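PDB 4EDP: ABC transporter, substrate-binding protein from Clostridium perfringens, which probably binds a solute outside the membrane and delivers it to an ABC transporter for uptake into the cell. Local coordinates for residues K36-E46 / E64-R75; Y132-S140 / L299-E307. One frame throughout, in Å; residues are numbered along the deposited sequence.

Contact 1: K36-E46 / E64-R75; sequences KLVVSTWGLNE and EIVLDIGNNSER. With ACT (acetate ion), chain F.
L37-T41 and I65-I69 run as neighbouring parallel strands, their short axes 4.6 Å apart at closest and 27° from parallel, zipped together by backbone bonds from L37 N to E64 O through T41 N to D68 O. On the face carrying L37, V39, I65 and L67, branched aliphatic side chains suit packing against a helix: L67 lies beside V39, its CD2 3.7 Å from V39 CB, and V39 CG2 meets I65 CG2 at 3.9 Å. Helix 46-61, whose F54 touches both I65 and L67, makes the right-handed beta-alpha-beta crossover between the strands, as at the start of periplasmic-binding-protein folds. R75 reaches back from the next helix. Its NH2 donates to S40 OG (2.9 Å) in the guanidinium plane, its NE to G70 O (2.7 Å), and NH1 is hydrogen-bonded to Y91 O of strand 89-93. A bend at chi3 (-66°) stands the guanidinium nearly upright, at 78°, on one face of the W42 ring, NH1 nearest (3.4 Å from W42 CE2) and CZ almost on the five-membered ring's normal, 4.5 Å from its centroid, a cation-pi contact. An acetate ion, probably from the crystallisation liquor, takes bonds from T41 OG1 (2.6 Å) and G43 N.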
loop_
_atom_site.group_PDB
_atom_site.type_symbol
_atom_site.label_atom_id
_atom_site.label_comp_id
_atom_site.label_asym_id
_atom_site.label_seq_id
_atom_site.Cartn_x
_atom_site.Cartn_y
_atom_site.Cartn_z
ATOM N N LYS A 36 29.853 -2.900 -3.028
ATOM C CA LYS A 36 28.719 -3.023 -3.999
ATOM C C LYS A 36 27.424 -3.460 -3.317
ATOM O O LYS A 36 27.392 -4.470 -2.604
ATOM C CB LYS A 36 29.113 -4.013 -5.094
ATOM C CG LYS A 36 28.068 -4.323 -6.144
ATOM C CD LYS A 36 28.701 -5.242 -7.197
ATOM C CE LYS A 36 27.692 -5.788 -8.194
ATOM N NZ LYS A 36 27.018 -4.716 -8.969
ATOM N N LEU A 37 26.360 -2.690 -3.522
ATOM C CA LEU A 37 25.070 -3.018 -2.934
ATOM C C LEU A 37 24.088 -3.286 -4.062
ATOM O O LEU A 37 23.833 -2.403 -4.884
ATOM C CB LEU A 37 24.584 -1.868 -2.053
ATOM C CG LEU A 37 23.388 -2.129 -1.142
ATOM C CD1 LEU A 37 23.756 -3.166 -0.073
ATOM C CD2 LEU A 37 22.927 -0.831 -0.485
ATOM N N VAL A 38 23.542 -4.501 -4.100
ATOM C CA VAL A 38 22.574 -4.891 -5.126
ATOM C C VAL A 38 21.160 -4.714 -4.579
ATOM O O VAL A 38 20.798 -5.326 -3.568
ATOM C CB VAL A 38 22.781 -6.357 -5.579
ATOM C CG1 VAL A 38 21.732 -6.747 -6.613
ATOM C CG2 VAL A 38 24.195 -6.544 -6.133
ATOM N N VAL A 39 20.372 -3.877 -5.246
ATOM C CA VAL A 39 19.018 -3.572 -4.794
ATOM C C VAL A 39 17.924 -4.094 -5.730
ATOM O O VAL A 39 17.900 -3.755 -6.913
ATOM C CB VAL A 39 18.838 -2.043 -4.679
ATOM C CG1 VAL A 39 17.411 -1.708 -4.266
ATOM C CG2 VAL A 39 19.869 -1.436 -3.720
ATOM N N SER A 40 17.031 -4.927 -5.202
ATOM C CA SER A 40 15.893 -5.435 -5.974
ATOM C C SER A 40 14.742 -4.444 -5.787
ATOM O O SER A 40 14.262 -4.260 -4.661
ATOM C CB SER A 40 15.497 -6.822 -5.485
ATOM O OG SER A 40 14.322 -7.283 -6.124
ATOM N N THR A 41 14.290 -3.817 -6.874
ATOM C CA THR A 41 13.226 -2.824 -6.788
ATOM C C THR A 41 12.510 -2.649 -8.130
ATOM O O THR A 41 12.908 -3.235 -9.135
ATOM C CB THR A 41 13.788 -1.463 -6.311
ATOM O OG1 THR A 41 12.714 -0.585 -5.930
ATOM C CG2 THR A 41 14.655 -0.817 -7.394
ATOM N N TRP A 42 11.446 -1.854 -8.136
ATOM C CA TRP A 42 10.666 -1.610 -9.357
ATOM C C TRP A 42 11.421 -0.752 -10.359
ATOM O O TRP A 42 11.331 -0.970 -11.573
ATOM C CB TRP A 42 9.342 -0.910 -9.022
ATOM C CG TRP A 42 8.494 -1.666 -8.044
ATOM C CD1 TRP A 42 7.609 -2.664 -8.325
ATOM C CD2 TRP A 42 8.451 -1.480 -6.623
ATOM N NE1 TRP A 42 7.028 -3.121 -7.168
ATOM C CE2 TRP A 42 7.522 -2.403 -6.111
ATOM C CE3 TRP A 42 9.108 -0.627 -5.739
ATOM C CZ2 TRP A 42 7.233 -2.494 -4.747
ATOM C CZ3 TRP A 42 8.808 -0.713 -4.379
ATOM C CH2 TRP A 42 7.891 -1.643 -3.905
ATOM N N GLY A 43 12.158 0.233 -9.864
ATOM C CA GLY A 43 12.896 1.121 -10.751
ATOM C C GLY A 43 11.977 2.004 -11.583
ATOM O O GLY A 43 12.224 2.235 -12.774
ATOM N N LEU A 44 10.893 2.471 -10.968
ATOM C CA LEU A 44 9.962 3.373 -11.638
ATOM C C LEU A 44 10.568 4.759 -11.526
ATOM O O LEU A 44 11.116 5.101 -10.484
ATOM C CB LEU A 44 8.601 3.346 -10.946
ATOM C CG LEU A 44 7.856 2.009 -10.960
ATOM C CD1 LEU A 44 6.612 2.074 -10.058
ATOM C CD2 LEU A 44 7.496 1.611 -12.390
ATOM N N ASN A 45 10.474 5.566 -12.578
ATOM C CA ASN A 45 11.069 6.896 -12.549
ATOM C C ASN A 45 12.528 6.708 -12.149
ATOM O O ASN A 45 13.052 7.438 -11.302
ATOM C CB ASN A 45 10.382 7.776 -11.509
ATOM C CG ASN A 45 8.881 7.804 -11.661
ATOM O OD1 ASN A 45 8.344 7.651 -12.761
ATOM N ND2 ASN A 45 8.187 8.026 -10.549
ATOM N N GLU A 46 13.162 5.715 -12.773
ATOM C CA GLU A 46 14.539 5.309 -12.478
ATOM C C GLU A 46 15.553 6.455 -12.351
ATOM O O GLU A 46 16.341 6.468 -11.405
ATOM C CB GLU A 46 14.998 4.272 -13.515
ATOM C CG GLU A 46 16.279 3.531 -13.151
ATOM C CD GLU A 46 16.561 2.342 -14.069
ATOM O OE1 GLU A 46 17.453 1.526 -13.741
ATOM O OE2 GLU A 46 15.879 2.211 -15.107
ATOM N N GLU A 64 29.189 1.294 -4.923
ATOM C CA GLU A 64 28.412 1.272 -6.150
ATOM C C GLU A 64 27.064 0.587 -5.900
ATOM O O GLU A 64 27.006 -0.447 -5.238
ATOM C CB GLU A 64 29.147 0.515 -7.253
ATOM C CG GLU A 64 28.369 0.479 -8.569
ATOM C CD GLU A 64 29.098 -0.239 -9.700
ATOM O OE1 GLU A 64 30.332 -0.436 -9.611
ATOM O OE2 GLU A 64 28.426 -0.586 -10.698
ATOM N N ILE A 65 25.987 1.175 -6.409
ATOM C CA ILE A 65 24.664 0.571 -6.277
ATOM C C ILE A 65 24.229 0.015 -7.629
ATOM O O ILE A 65 24.409 0.647 -8.684
ATOM C CB ILE A 65 23.629 1.547 -5.674
ATOM C CG1 ILE A 65 23.972 1.781 -4.202
ATOM C CG2 ILE A 65 22.209 0.969 -5.774
ATOM C CD1 ILE A 65 23.035 2.675 -3.455
ATOM N N VAL A 66 23.739 -1.214 -7.596
ATOM C CA VAL A 66 23.259 -1.897 -8.779
ATOM C C VAL A 66 21.808 -2.276 -8.564
ATOM O O VAL A 66 21.459 -2.867 -7.537
ATOM C CB VAL A 66 24.080 -3.160 -9.057
ATOM C CG1 VAL A 66 23.358 -4.075 -10.037
ATOM C CG2 VAL A 66 25.456 -2.777 -9.574
ATOM N N LEU A 67 20.949 -1.919 -9.509
ATOM C CA LEU A 67 19.541 -2.246 -9.373
ATOM C C LEU A 67 19.156 -3.473 -10.185
ATOM O O LEU A 67 19.645 -3.674 -11.294
ATOM C CB LEU A 67 18.661 -1.069 -9.802
ATOM C CG LEU A 67 18.899 0.298 -9.160
ATOM C CD1 LEU A 67 17.789 1.260 -9.594
ATOM C CD2 LEU A 67 18.936 0.205 -7.654
ATOM N N ASP A 68 18.300 -4.305 -9.610
ATOM C CA ASP A 68 17.770 -5.484 -10.273
ATOM C C ASP A 68 16.290 -5.151 -10.299
ATOM O O ASP A 68 15.602 -5.223 -9.264
ATOM C CB ASP A 68 18.082 -6.748 -9.476
ATOM C CG ASP A 68 17.630 -8.025 -10.188
ATOM O OD1 ASP A 68 16.444 -8.134 -10.561
ATOM O OD2 ASP A 68 18.457 -8.942 -10.339
ATOM N N ILE A 69 15.797 -4.740 -11.465
ATOM C CA ILE A 69 14.418 -4.263 -11.548
ATOM C C ILE A 69 13.400 -5.250 -12.106
ATOM O O ILE A 69 13.749 -6.201 -12.796
ATOM C CB ILE A 69 14.345 -2.935 -12.342
ATOM C CG1 ILE A 69 14.569 -3.161 -13.830
ATOM C CG2 ILE A 69 15.365 -1.933 -11.805
ATOM C CD1 ILE A 69 14.534 -1.872 -14.628
ATOM N N GLY A 70 12.135 -4.992 -11.797
ATOM C CA GLY A 70 11.016 -5.826 -12.236
ATOM C C GLY A 70 9.841 -5.589 -11.307
ATOM O O GLY A 70 9.944 -4.799 -10.366
ATOM N N ASN A 71 8.716 -6.251 -11.557
ATOM C CA ASN A 71 7.544 -6.067 -10.689
ATOM C C ASN A 71 7.648 -6.933 -9.425
ATOM O O ASN A 71 8.525 -7.790 -9.322
ATOM C CB ASN A 71 6.227 -6.293 -11.462
ATOM C CG ASN A 71 6.067 -7.711 -11.985
ATOM O OD1 ASN A 71 6.354 -8.684 -11.295
ATOM N ND2 ASN A 71 5.558 -7.829 -13.208
ATOM N N ASN A 72 6.771 -6.697 -8.453
ATOM C CA ASN A 72 6.788 -7.467 -7.204
ATOM C C ASN A 72 6.917 -8.966 -7.390
ATOM O O ASN A 72 7.832 -9.608 -6.866
ATOM C CB ASN A 72 5.484 -7.249 -6.419
ATOM C CG ASN A 72 5.450 -5.947 -5.661
ATOM O OD1 ASN A 72 6.231 -5.736 -4.724
ATOM N ND2 ASN A 72 4.472 -5.100 -5.987
ATOM N N SER A 73 5.991 -9.516 -8.163
ATOM C CA SER A 73 5.904 -10.947 -8.346
ATOM C C SER A 73 7.103 -11.589 -9.024
ATOM O O SER A 73 7.602 -12.621 -8.559
ATOM C CB SER A 73 4.613 -11.292 -9.084
ATOM O OG SER A 73 4.523 -12.689 -9.276
ATOM N N GLU A 74 7.583 -10.981 -10.100
ATOM C CA GLU A 74 8.710 -11.561 -10.802
ATOM C C GLU A 74 9.987 -11.481 -9.979
ATOM O O GLU A 74 10.768 -12.415 -9.977
ATOM C CB GLU A 74 8.876 -10.959 -12.201
ATOM C CG GLU A 74 9.138 -9.481 -12.283
ATOM C CD GLU A 74 8.941 -8.949 -13.711
ATOM O OE1 GLU A 74 8.941 -7.717 -13.912
ATOM O OE2 GLU A 74 8.759 -9.770 -14.633
ATOM N N ARG A 75 10.207 -10.369 -9.292
ATOM C CA ARG A 75 11.391 -10.241 -8.452
ATOM C C ARG A 75 11.334 -11.242 -7.295
ATOM O O ARG A 75 12.319 -11.923 -7.017
ATOM C CB ARG A 75 11.561 -8.807 -7.944
ATOM C CG ARG A 75 11.871 -7.846 -9.073
ATOM C CD ARG A 75 12.176 -6.434 -8.635
ATOM N NE ARG A 75 11.038 -5.736 -8.033
ATOM C CZ ARG A 75 10.858 -5.572 -6.732
ATOM N NH1 ARG A 75 9.796 -4.905 -6.296
ATOM N NH2 ARG A 75 11.740 -6.052 -5.868
HETATM C C ACT F . 11.035 2.229 -6.832
HETATM O O ACT F . 10.170 2.601 -7.657
HETATM O OXT ACT F . 11.914 1.446 -7.271
HETATM C CH3 ACT F . 11.015 2.699 -5.403
HETATM O O HOH W 1 15.107 -8.733 -8.239
HETATM O O HOH W 2 4.634 -4.668 -8.976
#

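Contact 2: Y132-S140 / L299-E307; sequences YGPAYTLNS and LNESPVNKE. With ACT (acetate ion), chain H.
T137 and S302 make the central bond of this contact: T137 OG1 donates to S302 O at 2.7 Å, and the same carbonyl receives a weak bond from L138 N. With OG1 anti to the backbone N (chi1 -168°), the hydroxyl faces the loop and also accepts from a water that is held in turn by S302 N; a threonine can thus give one bond and take another at a buried position on the strand. Beside it V304 presses its two methyls on the backbone of A135-T137: CG1 comes 3.5 Å from T137 N and CG2 3.5 Å from A135 O, a buried carbonyl oxygen without a polar partner. A135, with only a methyl, lets the valine come this near, its CB 4.2 Å from V304 CG1. L138 CD1 lies 3.8 Å from S302 CB, and its CD2 is near V304 CG1.

E301 brings OE1 to the edge of the Y136 ring, in its plane and 3.8 Å from CE2, the ring and carboxylate planes 61° apart. One water lies within hydrogen-bonding distance of both Y136 O and E301 OE1, though it cannot serve every acceptor around it at once; another lies 2.9 Å from Y136 OH and gives a weak bond to E301 OE2. T137 CG2 sits over one face of the ring.

Further out, the E301 side chain is about 3 Å from another acetate, probably from the crystallisation liquor, which may mark a pocket. Q292 of helix 289-299 holds both segments, its OE1 taking the backbone N-H groups of V304 and N305 and its NE2 giving to Y136 O. S302 OG is bonded to T319 N, and N139 ND2 to N263 OD1 on neighbouring strand 262-269. The whole joins a post-helical loop to the long strand 135-145, consistent with the interdomain crossing strands of periplasmic-binding-protein folds.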
loop_
_atom_site.group_PDB
_atom_site.type_symbol
_atom_site.label_atom_id
_atom_site.label_comp_id
_atom_site.label_asym_id
_atom_site.label_seq_id
_atom_site.Cartn_x
_atom_site.Cartn_y
_atom_site.Cartn_z
ATOM N N TYR A 132 10.640 -7.975 10.710
ATOM C CA TYR A 132 11.392 -8.038 9.470
ATOM C C TYR A 132 11.527 -6.616 8.889
ATOM O O TYR A 132 11.649 -5.647 9.649
ATOM C CB TYR A 132 10.771 -9.068 8.521
ATOM C CG TYR A 132 10.886 -10.473 9.080
ATOM C CD1 TYR A 132 9.976 -10.946 10.015
ATOM C CD2 TYR A 132 11.921 -11.314 8.694
ATOM C CE1 TYR A 132 10.101 -12.217 10.560
ATOM C CE2 TYR A 132 12.050 -12.584 9.224
ATOM C CZ TYR A 132 11.123 -13.031 10.152
ATOM O OH TYR A 132 11.242 -14.300 10.682
ATOM N N GLY A 133 11.543 -6.484 7.571
ATOM C CA GLY A 133 11.735 -5.199 6.948
ATOM C C GLY A 133 10.712 -4.145 7.298
ATOM O O GLY A 133 9.530 -4.423 7.316
ATOM N N PRO A 134 11.167 -2.914 7.549
ATOM C CA PRO A 134 10.209 -1.870 7.915
ATOM C C PRO A 134 9.550 -1.198 6.719
ATOM O O PRO A 134 10.101 -1.216 5.599
ATOM C CB PRO A 134 11.093 -0.828 8.615
ATOM C CG PRO A 134 12.413 -0.951 7.932
ATOM C CD PRO A 134 12.551 -2.417 7.551
ATOM N N ALA A 135 8.372 -0.624 6.945
ATOM C CA ALA A 135 7.738 0.194 5.907
ATOM C C ALA A 135 8.591 1.435 5.717
ATOM O O ALA A 135 9.031 2.007 6.698
ATOM C CB ALA A 135 6.349 0.651 6.335
ATOM N N TYR A 136 8.799 1.861 4.470
ATOM C CA TYR A 136 9.511 3.115 4.187
ATOM C C TYR A 136 8.525 4.148 3.583
ATOM O O TYR A 136 8.865 5.332 3.426
ATOM C CB TYR A 136 10.714 2.913 3.227
ATOM C CG TYR A 136 10.289 2.500 1.849
ATOM C CD1 TYR A 136 10.032 1.167 1.555
ATOM C CD2 TYR A 136 10.058 3.448 0.856
ATOM C CE1 TYR A 136 9.589 0.783 0.308
ATOM C CE2 TYR A 136 9.629 3.069 -0.404
ATOM C CZ TYR A 136 9.394 1.740 -0.670
ATOM O OH TYR A 136 8.938 1.357 -1.917
ATOM N N THR A 137 7.335 3.693 3.184
ATOM C CA THR A 137 6.307 4.565 2.650
ATOM C C THR A 137 4.966 3.904 2.917
ATOM O O THR A 137 4.897 2.696 3.242
ATOM C CB THR A 137 6.477 4.828 1.130
ATOM O OG1 THR A 137 5.624 5.896 0.712
ATOM C CG2 THR A 137 6.145 3.551 0.303
ATOM N N LEU A 138 3.903 4.682 2.765
ATOM C CA LEU A 138 2.543 4.201 2.970
ATOM C C LEU A 138 1.611 4.843 1.959
ATOM O O LEU A 138 1.960 5.837 1.325
ATOM C CB LEU A 138 2.072 4.509 4.404
ATOM C CG LEU A 138 1.929 5.984 4.817
ATOM C CD1 LEU A 138 0.638 6.629 4.273
ATOM C CD2 LEU A 138 1.924 6.112 6.347
ATOM N N ASN A 139 0.435 4.251 1.814
ATOM C CA ASN A 139 -0.633 4.723 0.947
ATOM C C ASN A 139 -1.951 4.474 1.694
ATOM O O ASN A 139 -1.997 3.659 2.637
ATOM C CB ASN A 139 -0.709 3.934 -0.354
ATOM C CG ASN A 139 0.584 3.956 -1.135
ATOM O OD1 ASN A 139 1.132 5.019 -1.426
ATOM N ND2 ASN A 139 1.049 2.784 -1.522
ATOM N N SER A 140 -3.016 5.138 1.263
ATOM C CA SER A 140 -4.349 4.935 1.896
ATOM C C SER A 140 -5.437 4.949 0.846
ATOM O O SER A 140 -5.180 5.213 -0.331
ATOM C CB SER A 140 -4.668 5.986 2.961
ATOM O OG SER A 140 -4.840 7.305 2.431
ATOM N N LEU A 299 9.248 11.825 -5.564
ATOM C CA LEU A 299 8.627 10.580 -6.004
ATOM C C LEU A 299 7.201 10.353 -5.508
ATOM O O LEU A 299 6.642 9.276 -5.702
ATOM C CB LEU A 299 9.499 9.398 -5.541
ATOM C CG LEU A 299 10.939 9.339 -6.051
ATOM C CD1 LEU A 299 11.724 8.237 -5.336
ATOM C CD2 LEU A 299 10.934 9.136 -7.567
ATOM N N ASN A 300 6.605 11.362 -4.889
ATOM C CA ASN A 300 5.249 11.250 -4.343
ATOM C C ASN A 300 5.076 10.064 -3.400
ATOM O O ASN A 300 4.046 9.402 -3.417
ATOM C CB ASN A 300 4.188 11.236 -5.448
ATOM C CG ASN A 300 4.175 12.534 -6.233
ATOM O OD1 ASN A 300 4.598 13.582 -5.725
ATOM N ND2 ASN A 300 3.706 12.477 -7.469
ATOM N N GLU A 301 6.098 9.808 -2.586
ATOM C CA GLU A 301 6.031 8.735 -1.582
ATOM C C GLU A 301 5.583 9.339 -0.265
ATOM O O GLU A 301 6.246 10.230 0.272
ATOM C CB GLU A 301 7.373 8.030 -1.407
ATOM C CG GLU A 301 7.781 7.197 -2.611
ATOM C CD GLU A 301 9.123 6.499 -2.443
ATOM O OE1 GLU A 301 9.803 6.688 -1.410
ATOM O OE2 GLU A 301 9.504 5.765 -3.374
ATOM N N SER A 302 4.445 8.879 0.241
ATOM C CA SER A 302 3.948 9.348 1.519
ATOM C C SER A 302 4.953 8.896 2.592
ATOM O O SER A 302 5.390 7.739 2.607
ATOM C CB SER A 302 2.570 8.783 1.846
ATOM O OG SER A 302 1.564 9.256 0.950
ATOM N N PRO A 303 5.300 9.797 3.501
ATOM C CA PRO A 303 6.305 9.456 4.497
ATOM C C PRO A 303 5.822 8.625 5.661
ATOM O O PRO A 303 4.643 8.680 6.041
ATOM C CB PRO A 303 6.746 10.818 5.004
ATOM C CG PRO A 303 5.518 11.683 4.848
ATOM C CD PRO A 303 4.897 11.213 3.577
ATOM N N VAL A 304 6.731 7.816 6.196
ATOM C CA VAL A 304 6.450 7.071 7.428
ATOM C C VAL A 304 7.161 7.765 8.601
ATOM O O VAL A 304 6.869 7.473 9.763
ATOM C CB VAL A 304 6.883 5.585 7.375
ATOM C CG1 VAL A 304 6.089 4.821 6.292
ATOM C CG2 VAL A 304 8.405 5.444 7.150
ATOM N N ASN A 305 8.089 8.684 8.304
ATOM C CA ASN A 305 8.813 9.395 9.340
ATOM C C ASN A 305 7.957 10.570 9.806
ATOM O O ASN A 305 7.683 11.478 9.029
ATOM C CB ASN A 305 10.199 9.850 8.819
ATOM C CG ASN A 305 11.046 10.524 9.883
ATOM O OD1 ASN A 305 10.563 11.375 10.646
ATOM N ND2 ASN A 305 12.352 10.203 9.895
ATOM N N LYS A 306 7.532 10.538 11.074
ATOM C CA LYS A 306 6.658 11.578 11.623
ATOM C C LYS A 306 7.314 12.943 11.818
ATOM O O LYS A 306 6.625 13.921 12.149
ATOM C CB LYS A 306 6.027 11.100 12.951
ATOM C CG LYS A 306 6.984 10.922 14.087
ATOM C CD LYS A 306 6.292 10.245 15.276
ATOM C CE LYS A 306 7.283 9.974 16.383
ATOM N NZ LYS A 306 6.622 9.403 17.596
ATOM N N GLU A 307 8.620 13.036 11.618
ATOM C CA GLU A 307 9.314 14.306 11.810
ATOM C C GLU A 307 9.474 15.150 10.554
ATOM O O GLU A 307 10.004 16.261 10.626
ATOM C CB GLU A 307 10.715 14.038 12.356
ATOM C CG GLU A 307 10.736 13.175 13.610
ATOM C CD GLU A 307 10.035 13.826 14.785
ATOM O OE1 GLU A 307 9.770 15.046 14.719
ATOM O OE2 GLU A 307 9.759 13.116 15.784
HETATM C C ACT H . 12.410 -16.906 8.871
HETATM O O ACT H . 12.903 -15.931 9.475
HETATM O OXT ACT H . 13.239 -17.718 8.412
HETATM C CH3 ACT H . 10.927 -17.100 8.707
HETATM O O HOH W 3 9.745 7.314 1.513
HETATM O O HOH W 4 7.416 3.371 -3.393
HETATM O O HOH W 5 3.645 6.225 -1.159
HETATM O O HOH W 6 0.554 7.640 -1.095
#

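Both contacts reach the same mixed sheet, the second through strand 135-145 only, and their centres are about 18 Å apart. Contact 1 is partly buried and lies farther from the middle of the chain; contact 2 is a buried contact nearer to it. Residues 36-46 and 64-75 are close in sequence and pair strand to strand by regular backbone bonds, with aliphatic packing and a cation-pi contact added. Residues 132-140 and 299-307, separated by 158 residues, meet as strand and loop, through a threonine hydroxyl, a valine and bridging waters. The two touch where W42 CZ3 comes 3.2 Å from Y136 OH, and N45 of contact 1 also packs on L299 of contact 2.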